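Local coordinates for protein dihydroorotase (Agrobacterium tumefaciens, PDB 2OGJ) that is a zinc-dependent esterase of the amidohydrolase superfamily that removes the acetyl group from acetyl-(R)-mandelate in vitro and, less efficiently, from acetyl glycolate, at residues D86-R90 and L292-M297. Residue numbers count along the deposited sequence, not the author numbering.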
loop_
_atom_site.group_PDB
_atom_site.type_symbol
_atom_site.label_atom_id
_atom_site.label_comp_id
_atom_site.label_asym_id
_atom_site.label_seq_id
_atom_site.Cartn_x
_atom_site.Cartn_y
_atom_site.Cartn_z
ATOM N N ASP A 86 19.114 9.345 -14.631
ATOM C CA ASP A 86 20.413 8.997 -14.085
ATOM C C ASP A 86 21.184 7.941 -14.880
ATOM O O ASP A 86 22.414 7.983 -14.978
ATOM C CB ASP A 86 20.218 8.498 -12.652
ATOM C CG ASP A 86 19.495 7.127 -12.581
ATOM O OD1 ASP A 86 18.638 6.793 -13.441
ATOM O OD2 ASP A 86 19.776 6.373 -11.625
ATOM N N ILE A 87 20.436 7.000 -15.447
ATOM C CA ILE A 87 20.979 5.854 -16.171
ATOM C C ILE A 87 21.411 6.044 -17.626
ATOM O O ILE A 87 22.188 5.251 -18.141
ATOM C CB ILE A 87 19.950 4.667 -16.095
ATOM C CG1 ILE A 87 20.681 3.344 -16.264
ATOM C CG2 ILE A 87 18.884 4.795 -17.181
ATOM C CD1 ILE A 87 21.816 3.171 -15.287
ATOM N N SER A 88 20.910 7.095 -18.268
ATOM C CA SER A 88 21.194 7.396 -19.674
ATOM C C SER A 88 22.596 7.863 -19.997
ATOM O O SER A 88 23.293 8.411 -19.154
ATOM C CB SER A 88 20.245 8.472 -20.196
ATOM O OG SER A 88 18.905 8.040 -20.199
ATOM N N ILE A 89 22.985 7.652 -21.253
ATOM C CA ILE A 89 24.283 8.067 -21.771
ATOM C C ILE A 89 23.981 9.158 -22.789
ATOM O O ILE A 89 22.831 9.556 -22.949
ATOM C CB ILE A 89 25.037 6.895 -22.463
ATOM C CG1 ILE A 89 24.139 6.204 -23.485
ATOM C CG2 ILE A 89 25.510 5.900 -21.428
ATOM C CD1 ILE A 89 24.811 5.032 -24.178
ATOM N N ARG A 90 24.996 9.655 -23.477
ATOM C CA ARG A 90 24.772 10.713 -24.468
ATOM C C ARG A 90 24.578 10.101 -25.851
ATOM O O ARG A 90 25.035 8.993 -26.104
ATOM C CB ARG A 90 25.980 11.663 -24.510
ATOM C CG ARG A 90 26.332 12.325 -23.169
ATOM C CD ARG A 90 27.621 13.113 -23.329
ATOM N NE ARG A 90 28.182 13.580 -22.059
ATOM C CZ ARG A 90 27.908 14.755 -21.489
ATOM N NH1 ARG A 90 27.067 15.622 -22.068
ATOM N NH2 ARG A 90 28.479 15.063 -20.327
ATOM N N LEU A 292 21.672 -0.150 -24.492
ATOM C CA LEU A 292 22.807 0.651 -24.074
ATOM C C LEU A 292 22.469 1.772 -23.097
ATOM O O LEU A 292 21.582 2.593 -23.329
ATOM C CB LEU A 292 23.479 1.231 -25.342
ATOM C CG LEU A 292 24.998 1.366 -25.528
ATOM C CD1 LEU A 292 25.731 0.095 -25.114
ATOM C CD2 LEU A 292 25.260 1.643 -26.980
ATOM N N HIS A 293 23.173 1.786 -21.982
ATOM C CA HIS A 293 22.987 2.837 -20.995
ATOM C C HIS A 293 24.213 2.903 -20.104
ATOM O O HIS A 293 25.177 2.182 -20.328
ATOM C CB HIS A 293 21.716 2.609 -20.167
ATOM C CG HIS A 293 21.669 1.286 -19.482
ATOM N ND1 HIS A 293 22.548 0.937 -18.481
ATOM C CD2 HIS A 293 20.869 0.212 -19.680
ATOM C CE1 HIS A 293 22.295 -0.297 -18.091
ATOM N NE2 HIS A 293 21.282 -0.759 -18.804
ATOM N N GLY A 294 24.183 3.779 -19.108
ATOM C CA GLY A 294 25.322 3.940 -18.218
ATOM C C GLY A 294 25.860 2.715 -17.497
ATOM O O GLY A 294 26.923 2.777 -16.892
ATOM N N HIS A 295 25.149 1.596 -17.555
ATOM C CA HIS A 295 25.624 0.409 -16.865
ATOM C C HIS A 295 25.841 -0.802 -17.743
ATOM O O HIS A 295 26.259 -1.851 -17.256
ATOM C CB HIS A 295 24.684 0.047 -15.716
ATOM C CG HIS A 295 24.839 0.928 -14.514
ATOM N ND1 HIS A 295 26.067 1.392 -14.089
ATOM C CD2 HIS A 295 23.928 1.417 -13.639
ATOM C CE1 HIS A 295 25.904 2.129 -13.006
ATOM N NE2 HIS A 295 24.615 2.160 -12.712
ATOM N N SER A 296 25.547 -0.675 -19.031
ATOM C CA SER A 296 25.757 -1.789 -19.938
ATOM C C SER A 296 26.785 -1.438 -21.006
ATOM O O SER A 296 27.364 -2.328 -21.618
ATOM C CB SER A 296 24.442 -2.205 -20.599
ATOM O OG SER A 296 23.912 -1.161 -21.393
HETATM N N MSE A 297 27.030 -0.144 -21.209
HETATM C CA MSE A 297 27.973 0.289 -22.241
HETATM C C MSE A 297 29.412 -0.126 -22.009
HETATM O O MSE A 297 30.027 -0.713 -22.894
HETATM C CB MSE A 297 27.929 1.815 -22.467
HETATM C CG MSE A 297 28.912 2.275 -23.565
HETATM SE SE MSE A 297 28.784 3.980 -24.041
HETATM C CE MSE A 297 29.289 4.698 -22.527
#
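Start with I89 and I87, which carry most of this contact between two loops. The CA-to-CB bond of I89 points toward 292-297: I89 CG2 lies 3.4 Å from G294 N, against the peptide that joins H293 to G294, while I89 CD1 reaches L292 CG at 3.9 Å and SE of selenomethionine M297 at 4.1 Å. I87 works from the other side of the single cross-loop hydrogen bond, G294 N to I87 O at 2.7 Å. I87 CD1 extends to H295 CD2 at 3.2 Å, a tight approach, and I87 CG1 sits 3.8 Å from H293 ND1. The backbones come so close here that a CB on G294 would clash with I87 O. Within 292-297, H293 makes several of the internal hydrogen bonds: its O accepts from the backbone N of S296 and of M297, and H293 ND1 accepts one from H295 N at 2.8 Å. Between the two isoleucines, S88 turns away and its hydroxyl is hydrogen-bonded to that of T85. Both loops also tie back by backbone hydrogen bonds, from I89 and L292, to zinc ligand H79. With L292 directly following zinc ligand D291, this is loop packing beside the binuclear zinc site of an amidohydrolase TIM barrel.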